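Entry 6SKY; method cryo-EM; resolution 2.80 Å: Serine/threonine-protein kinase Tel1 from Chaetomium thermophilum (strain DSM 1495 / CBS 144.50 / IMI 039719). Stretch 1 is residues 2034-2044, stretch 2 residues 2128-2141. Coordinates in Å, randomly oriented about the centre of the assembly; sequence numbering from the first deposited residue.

Stretch 1 2034-2044: SWAVTVYKAYQ
Stretch 2, residues 2128-2141: SQILSCRETTLSMW

A very short hydrogen bond, 2.4 Å from Tyr2043 OH to Thr2137 OG1, ties together two helices of Tel1 that run almost in the same direction. Tyr2043 is the donor and Thr2137 the acceptor; the threonine oxygen lies at the edge of the phenol ring, near its plane. Tyr2043 OH also stands 3.0 Å from Cys2133 O, a carbonyl that already receives the backbone bond from Thr2137 N (2.9 Å).

Stretch 1 enters its helix at Trp2035, with Ser2034 (phi/psi -96/137, chi1 t) at the N-cap position; Thr2038 OG1 returns a weak hydrogen bond to Ser2034 O at 3.3 Å. Stretch 2 is helical throughout. Both helices keep phi near -65 and psi near -40, with regular i to i+4 backbone bonds such as Tyr2043 N to Val2039 O, 3.0 Å. Their N-to-C directions differ by 11°, and their axes come within 11.4 Å. The register is set by Val2039 opposite Cys2133 (CA to CA 8.2 Å) and, one turn later, Tyr2043 opposite Thr2137 (CA to CA 7.7 Å).

The contact is modest, 376 Å² summed over both sides, and Trp2035, Val2039 and Tyr2043, spaced four residues apart, supply stretch 1's share. All three point their CA-to-CB bonds toward stretch 2. Tyr2043 (chi1 m, -71°; chi2 -61°) is buried and gives the largest part, 124 Å². Its flat ring offers a face to a methyl group while its hydroxyl reaches a polar partner: Thr2136 CG2 sits 3.9 Å from the Tyr2043 ring centroid, only 2° off the normal. Thr2136 and Thr2137 both have chi1 m; the first presents its methyl to the ring, the second its hydroxyl to Tyr2043 OH.

At the other end, Trp2035 (chi1 p, 72°; chi2 -88°) lays its indole against the extended Gln2129 (chi1 and chi2 t, chi3 -11°). Gln2129 NE2 lies over one face, 3.5 Å from Trp2035 CE3, and Gln2129 CG makes an off-centre CH-pi contact, 4.3 Å from the centroid of the Trp2035 six-membered ring. Between these aromatics, the small, buried Cys2133 (chi1 m) fits its sulfur against apolar neighbours: Cys2133 SG is 4.0 Å from Val2039 CG1 (Val2039 chi1 t, 155°) and 4.2 Å from Trp2035 CZ3, at the indole edge. Toward the C-terminal end, the flexible Met2140, all three chi angles m, curls its CE to 4.0 Å from Tyr2043 O.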

ATOM      1  N   SER A2034       9.035   4.506  37.401  1.00 30.94           N
ATOM      2  CA  SER A2034       9.191   4.236  35.983  1.00 30.94           C
ATOM      3  C   SER A2034      10.011   2.972  35.789  1.00 30.94           C
ATOM      4  O   SER A2034      11.009   2.761  36.477  1.00 30.94           O
ATOM      5  CB  SER A2034       9.863   5.417  35.292  1.00 30.94           C
ATOM      6  OG  SER A2034       9.782   5.300  33.892  1.00 30.94           O
ATOM      7  N   TRP A2035       9.576   2.118  34.865  1.00 23.24           N
ATOM      8  CA  TRP A2035      10.328   0.902  34.588  1.00 23.24           C
ATOM      9  C   TRP A2035      11.605   1.207  33.824  1.00 23.24           C
ATOM     10  O   TRP A2035      12.617   0.513  33.992  1.00 23.24           O
ATOM     11  CB  TRP A2035       9.461  -0.082  33.810  1.00 23.24           C
ATOM     12  CG  TRP A2035       9.229   0.325  32.414  1.00 23.24           C
ATOM     13  CD1 TRP A2035       8.233   1.114  31.951  1.00 23.24           C
ATOM     14  CD2 TRP A2035      10.022  -0.027  31.283  1.00 23.24           C
ATOM     15  NE1 TRP A2035       8.352   1.279  30.600  1.00 23.24           N
ATOM     16  CE2 TRP A2035       9.447   0.586  30.167  1.00 23.24           C
ATOM     17  CE3 TRP A2035      11.167  -0.799  31.109  1.00 23.24           C
ATOM     18  CZ2 TRP A2035       9.974   0.453  28.898  1.00 23.24           C
ATOM     19  CZ3 TRP A2035      11.683  -0.930  29.855  1.00 23.24           C
ATOM     20  CH2 TRP A2035      11.092  -0.312  28.764  1.00 23.24           C
ATOM     21  N   ALA A2036      11.576   2.250  32.995  1.00 22.77           N
ATOM     22  CA  ALA A2036      12.733   2.611  32.192  1.00 22.77           C
ATOM     23  C   ALA A2036      13.885   3.056  33.068  1.00 22.77           C
ATOM     24  O   ALA A2036      15.039   2.734  32.786  1.00 22.77           O
ATOM     25  CB  ALA A2036      12.349   3.703  31.206  1.00 22.77           C
ATOM     26  N   VAL A2037      13.587   3.757  34.159  1.00 24.64           N
ATOM     27  CA  VAL A2037      14.630   4.205  35.073  1.00 24.64           C
ATOM     28  C   VAL A2037      15.253   3.025  35.803  1.00 24.64           C
ATOM     29  O   VAL A2037      16.468   2.970  35.992  1.00 24.64           O
ATOM     30  CB  VAL A2037      14.058   5.240  36.049  1.00 24.64           C
ATOM     31  CG1 VAL A2037      15.134   5.757  36.943  1.00 24.64           C
ATOM     32  CG2 VAL A2037      13.432   6.368  35.285  1.00 24.64           C
ATOM     33  N   THR A2038      14.434   2.058  36.212  1.00 23.92           N
ATOM     34  CA  THR A2038      14.935   0.863  36.880  1.00 23.92           C
ATOM     35  C   THR A2038      15.889   0.091  35.985  1.00 23.92           C
ATOM     36  O   THR A2038      17.017  -0.248  36.379  1.00 23.92           O
ATOM     37  CB  THR A2038      13.755  -0.019  37.275  1.00 23.92           C
ATOM     38  OG1 THR A2038      12.941   0.664  38.228  1.00 23.92           O
ATOM     39  CG2 THR A2038      14.229  -1.310  37.870  1.00 23.92           C
ATOM     40  N   VAL A2039      15.442  -0.204  34.770  1.00 22.67           N
ATOM     41  CA  VAL A2039      16.263  -0.956  33.833  1.00 22.67           C
ATOM     42  C   VAL A2039      17.523  -0.173  33.477  1.00 22.67           C
ATOM     43  O   VAL A2039      18.623  -0.737  33.380  1.00 22.67           O
ATOM     44  CB  VAL A2039      15.410  -1.309  32.604  1.00 22.67           C
ATOM     45  CG1 VAL A2039      16.251  -1.508  31.410  1.00 22.67           C
ATOM     46  CG2 VAL A2039      14.614  -2.546  32.888  1.00 22.67           C
ATOM     47  N   TYR A2040      17.391   1.144  33.320  1.00 23.14           N
ATOM     48  CA  TYR A2040      18.535   1.981  33.005  1.00 23.14           C
ATOM     49  C   TYR A2040      19.566   1.953  34.114  1.00 23.14           C
ATOM     50  O   TYR A2040      20.764   1.901  33.844  1.00 23.14           O
ATOM     51  CB  TYR A2040      18.079   3.410  32.761  1.00 23.14           C
ATOM     52  CG  TYR A2040      19.203   4.322  32.380  1.00 23.14           C
ATOM     53  CD1 TYR A2040      19.771   4.247  31.132  1.00 23.14           C
ATOM     54  CD2 TYR A2040      19.699   5.253  33.267  1.00 23.14           C
ATOM     55  CE1 TYR A2040      20.792   5.060  30.779  1.00 23.14           C
ATOM     56  CE2 TYR A2040      20.724   6.073  32.916  1.00 23.14           C
ATOM     57  CZ  TYR A2040      21.265   5.970  31.668  1.00 23.14           C
ATOM     58  OH  TYR A2040      22.291   6.786  31.296  1.00 23.14           O
ATOM     59  N   LYS A2041      19.127   2.025  35.369  1.00 25.22           N
ATOM     60  CA  LYS A2041      20.076   2.008  36.472  1.00 25.22           C
ATOM     61  C   LYS A2041      20.813   0.688  36.537  1.00 25.22           C
ATOM     62  O   LYS A2041      22.016   0.661  36.808  1.00 25.22           O
ATOM     63  CB  LYS A2041      19.371   2.290  37.789  1.00 25.22           C
ATOM     64  CG  LYS A2041      18.848   3.692  37.890  1.00 25.22           C
ATOM     65  CD  LYS A2041      18.836   4.167  39.312  1.00 25.22           C
ATOM     66  CE  LYS A2041      17.805   3.443  40.126  1.00 25.22           C
ATOM     67  NZ  LYS A2041      16.463   4.034  39.937  1.00 25.22           N
ATOM     68  N   ALA A2042      20.123  -0.418  36.265  1.00 23.66           N
ATOM     69  CA  ALA A2042      20.816  -1.704  36.220  1.00 23.66           C
ATOM     70  C   ALA A2042      21.892  -1.728  35.137  1.00 23.66           C
ATOM     71  O   ALA A2042      23.029  -2.146  35.386  1.00 23.66           O
ATOM     72  CB  ALA A2042      19.816  -2.832  36.008  1.00 23.66           C
ATOM     73  N   TYR A2043      21.565  -1.274  33.926  1.00 20.80           N
ATOM     74  CA  TYR A2043      22.569  -1.332  32.860  1.00 20.80           C
ATOM     75  C   TYR A2043      23.691  -0.325  33.070  1.00 20.80           C
ATOM     76  O   TYR A2043      24.844  -0.600  32.722  1.00 20.80           O
ATOM     77  CB  TYR A2043      21.928  -1.114  31.493  1.00 20.80           C
ATOM     78  CG  TYR A2043      21.095  -2.274  31.057  1.00 20.80           C
ATOM     79  CD1 TYR A2043      21.653  -3.517  30.887  1.00 20.80           C
ATOM     80  CD2 TYR A2043      19.749  -2.129  30.827  1.00 20.80           C
ATOM     81  CE1 TYR A2043      20.891  -4.575  30.507  1.00 20.80           C
ATOM     82  CE2 TYR A2043      18.986  -3.183  30.441  1.00 20.80           C
ATOM     83  CZ  TYR A2043      19.556  -4.400  30.287  1.00 20.80           C
ATOM     84  OH  TYR A2043      18.778  -5.453  29.899  1.00 20.80           O
ATOM     85  N   GLN A2044      23.377   0.842  33.620  1.00 27.68           N
ATOM     86  CA  GLN A2044      24.405   1.817  33.953  1.00 27.68           C
ATOM     87  C   GLN A2044      25.374   1.254  34.977  1.00 27.68           C
ATOM     88  O   GLN A2044      26.593   1.336  34.806  1.00 27.68           O
ATOM     89  CB  GLN A2044      23.747   3.086  34.473  1.00 27.68           C
ATOM     90  CG  GLN A2044      24.703   4.140  34.908  1.00 27.68           C
ATOM     91  CD  GLN A2044      23.998   5.379  35.356  1.00 27.68           C
ATOM     92  OE1 GLN A2044      23.122   5.332  36.203  1.00 27.68           O
ATOM     93  NE2 GLN A2044      24.371   6.503  34.784  1.00 27.68           N
ATOM     94  N   SER A2128       8.081  -6.475  22.344  1.00 20.47           N
ATOM     95  CA  SER A2128       9.071  -5.500  21.917  1.00 20.47           C
ATOM     96  C   SER A2128       9.912  -5.027  23.087  1.00 20.47           C
ATOM     97  O   SER A2128      11.133  -4.887  22.964  1.00 20.47           O
ATOM     98  CB  SER A2128       8.392  -4.321  21.238  1.00 20.47           C
ATOM     99  OG  SER A2128       7.750  -3.506  22.183  1.00 20.47           O
ATOM    100  N   GLN A2129       9.282  -4.793  24.238  1.00 20.61           N
ATOM    101  CA  GLN A2129      10.022  -4.369  25.421  1.00 20.61           C
ATOM    102  C   GLN A2129      11.051  -5.409  25.844  1.00 20.61           C
ATOM    103  O   GLN A2129      12.233  -5.092  26.043  1.00 20.61           O
ATOM    104  CB  GLN A2129       9.035  -4.092  26.540  1.00 20.61           C
ATOM    105  CG  GLN A2129       9.646  -3.775  27.853  1.00 20.61           C
ATOM    106  CD  GLN A2129       8.609  -3.407  28.864  1.00 20.61           C
ATOM    107  OE1 GLN A2129       7.456  -3.195  28.526  1.00 20.61           O
ATOM    108  NE2 GLN A2129       9.006  -3.334  30.112  1.00 20.61           N
ATOM    109  N   ILE A2130      10.621  -6.662  25.981  1.00 18.77           N
ATOM    110  CA  ILE A2130      11.533  -7.716  26.406  1.00 18.77           C
ATOM    111  C   ILE A2130      12.668  -7.885  25.410  1.00 18.77           C
ATOM    112  O   ILE A2130      13.827  -8.062  25.797  1.00 18.77           O
ATOM    113  CB  ILE A2130      10.761  -9.028  26.612  1.00 18.77           C
ATOM    114  CG1 ILE A2130       9.793  -8.888  27.771  1.00 18.77           C
ATOM    115  CG2 ILE A2130      11.699 -10.158  26.891  1.00 18.77           C
ATOM    116  CD1 ILE A2130       8.999 -10.119  28.013  1.00 18.77           C
ATOM    117  N   LEU A2131      12.369  -7.813  24.118  1.00 18.11           N
ATOM    118  CA  LEU A2131      13.396  -8.082  23.122  1.00 18.11           C
ATOM    119  C   LEU A2131      14.411  -6.949  23.035  1.00 18.11           C
ATOM    120  O   LEU A2131      15.609  -7.197  22.849  1.00 18.11           O
ATOM    121  CB  LEU A2131      12.747  -8.339  21.774  1.00 18.11           C
ATOM    122  CG  LEU A2131      12.072  -9.693  21.624  1.00 18.11           C
ATOM    123  CD1 LEU A2131      11.514  -9.821  20.246  1.00 18.11           C
ATOM    124  CD2 LEU A2131      13.042 -10.795  21.890  1.00 18.11           C
ATOM    125  N   SER A2132      13.964  -5.701  23.176  1.00 18.81           N
ATOM    126  CA  SER A2132      14.914  -4.595  23.178  1.00 18.81           C
ATOM    127  C   SER A2132      15.828  -4.656  24.390  1.00 18.81           C
ATOM    128  O   SER A2132      17.047  -4.450  24.273  1.00 18.81           O
ATOM    129  CB  SER A2132      14.177  -3.269  23.145  1.00 18.81           C
ATOM    130  OG  SER A2132      13.649  -2.980  24.411  1.00 18.81           O
ATOM    131  N   CYS A2133      15.270  -4.948  25.566  1.00 20.48           N
ATOM    132  CA  CYS A2133      16.123  -5.079  26.739  1.00 20.48           C
ATOM    133  C   CYS A2133      17.097  -6.240  26.594  1.00 20.48           C
ATOM    134  O   CYS A2133      18.233  -6.159  27.061  1.00 20.48           O
ATOM    135  CB  CYS A2133      15.278  -5.234  27.992  1.00 20.48           C
ATOM    136  SG  CYS A2133      14.566  -3.706  28.576  1.00 20.48           S
ATOM    137  N   ARG A2134      16.678  -7.328  25.949  1.00 19.67           N
ATOM    138  CA  ARG A2134      17.580  -8.457  25.748  1.00 19.67           C
ATOM    139  C   ARG A2134      18.734  -8.088  24.831  1.00 19.67           C
ATOM    140  O   ARG A2134      19.868  -8.533  25.033  1.00 19.67           O
ATOM    141  CB  ARG A2134      16.809  -9.638  25.179  1.00 19.67           C
ATOM    142  CG  ARG A2134      17.639 -10.864  24.966  1.00 19.67           C
ATOM    143  CD  ARG A2134      16.945 -11.830  24.058  1.00 19.67           C
ATOM    144  NE  ARG A2134      15.771 -12.420  24.683  1.00 19.67           N
ATOM    145  CZ  ARG A2134      14.951 -13.262  24.070  1.00 19.67           C
ATOM    146  NH1 ARG A2134      13.910 -13.756  24.709  1.00 19.67           N
ATOM    147  NH2 ARG A2134      15.174 -13.606  22.816  1.00 19.67           N
ATOM    148  N   GLU A2135      18.459  -7.279  23.815  1.00 22.01           N
ATOM    149  CA  GLU A2135      19.522  -6.788  22.947  1.00 22.01           C
ATOM    150  C   GLU A2135      20.539  -5.964  23.723  1.00 22.01           C
ATOM    151  O   GLU A2135      21.754  -6.136  23.558  1.00 22.01           O
ATOM    152  CB  GLU A2135      18.912  -5.964  21.828  1.00 22.01           C
ATOM    153  CG  GLU A2135      19.892  -5.427  20.846  1.00 22.01           C
ATOM    154  CD  GLU A2135      19.378  -4.178  20.193  1.00 22.01           C
ATOM    155  OE1 GLU A2135      18.506  -3.523  20.798  1.00 22.01           O
ATOM    156  OE2 GLU A2135      19.834  -3.847  19.078  1.00 22.01           O
ATOM    157  N   THR A2136      20.055  -5.047  24.562  1.00 20.30           N
ATOM    158  CA  THR A2136      20.965  -4.261  25.394  1.00 20.30           C
ATOM    159  C   THR A2136      21.801  -5.151  26.303  1.00 20.30           C
ATOM    160  O   THR A2136      23.009  -4.946  26.446  1.00 20.30           O
ATOM    161  CB  THR A2136      20.190  -3.255  26.229  1.00 20.30           C
ATOM    162  OG1 THR A2136      19.410  -2.432  25.367  1.00 20.30           O
ATOM    163  CG2 THR A2136      21.131  -2.386  26.985  1.00 20.30           C
ATOM    164  N   THR A2137      21.174  -6.144  26.925  1.00 22.72           N
ATOM    165  CA  THR A2137      21.891  -7.053  27.808  1.00 22.72           C
ATOM    166  C   THR A2137      23.018  -7.764  27.078  1.00 22.72           C
ATOM    167  O   THR A2137      24.150  -7.820  27.566  1.00 22.72           O
ATOM    168  CB  THR A2137      20.917  -8.063  28.398  1.00 22.72           C
ATOM    169  OG1 THR A2137      19.976  -7.382  29.226  1.00 22.72           O
ATOM    170  CG2 THR A2137      21.634  -9.060  29.218  1.00 22.72           C
ATOM    171  N   LEU A2138      22.726  -8.317  25.902  1.00 19.22           N
ATOM    172  CA  LEU A2138      23.733  -9.098  25.193  1.00 19.22           C
ATOM    173  C   LEU A2138      24.881  -8.226  24.702  1.00 19.22           C
ATOM    174  O   LEU A2138      26.048  -8.629  24.777  1.00 19.22           O
ATOM    175  CB  LEU A2138      23.090  -9.858  24.039  1.00 19.22           C
ATOM    176  CG  LEU A2138      22.242 -11.064  24.438  1.00 19.22           C
ATOM    177  CD1 LEU A2138      21.648 -11.710  23.226  1.00 19.22           C
ATOM    178  CD2 LEU A2138      23.067 -12.055  25.202  1.00 19.22           C
ATOM    179  N   SER A2139      24.587  -7.011  24.238  1.00 24.17           N
ATOM    180  CA  SER A2139      25.675  -6.153  23.777  1.00 24.17           C
ATOM    181  C   SER A2139      26.537  -5.673  24.935  1.00 24.17           C
ATOM    182  O   SER A2139      27.771  -5.683  24.839  1.00 24.17           O
ATOM    183  CB  SER A2139      25.123  -4.971  22.996  1.00 24.17           C
ATOM    184  OG  SER A2139      24.680  -3.959  23.863  1.00 24.17           O
ATOM    185  N   MET A2140      25.915  -5.260  26.043  1.00 27.64           N
ATOM    186  CA  MET A2140      26.689  -4.836  27.205  1.00 27.64           C
ATOM    187  C   MET A2140      27.564  -5.959  27.730  1.00 27.64           C
ATOM    188  O   MET A2140      28.712  -5.729  28.112  1.00 27.64           O
ATOM    189  CB  MET A2140      25.761  -4.339  28.305  1.00 27.64           C
ATOM    190  CG  MET A2140      25.190  -2.975  28.062  1.00 27.64           C
ATOM    191  SD  MET A2140      26.437  -1.697  28.148  1.00 27.64           S
ATOM    192  CE  MET A2140      27.122  -2.051  29.745  1.00 27.64           C
ATOM    193  N   TRP A2141      27.041  -7.179  27.772  1.00 28.15           N
ATOM    194  CA  TRP A2141      27.846  -8.299  28.235  1.00 28.15           C
ATOM    195  C   TRP A2141      29.002  -8.571  27.293  1.00 28.15           C
ATOM    196  O   TRP A2141      30.088  -8.956  27.730  1.00 28.15           O
ATOM    197  CB  TRP A2141      26.968  -9.532  28.372  1.00 28.15           C
ATOM    198  CG  TRP A2141      27.570 -10.632  29.140  1.00 28.15           C
ATOM    199  CD1 TRP A2141      27.933 -10.612  30.444  1.00 28.15           C
ATOM    200  CD2 TRP A2141      27.837 -11.948  28.670  1.00 28.15           C
ATOM    201  NE1 TRP A2141      28.429 -11.827  30.815  1.00 28.15           N
ATOM    202  CE2 TRP A2141      28.378 -12.668  29.738  1.00 28.15           C
ATOM    203  CE3 TRP A2141      27.680 -12.585  27.442  1.00 28.15           C
ATOM    204  CZ2 TRP A2141      28.766 -13.987  29.618  1.00 28.15           C
ATOM    205  CZ3 TRP A2141      28.060 -13.891  27.328  1.00 28.15           C
ATOM    206  CH2 TRP A2141      28.598 -14.580  28.405  1.00 28.15           C
TER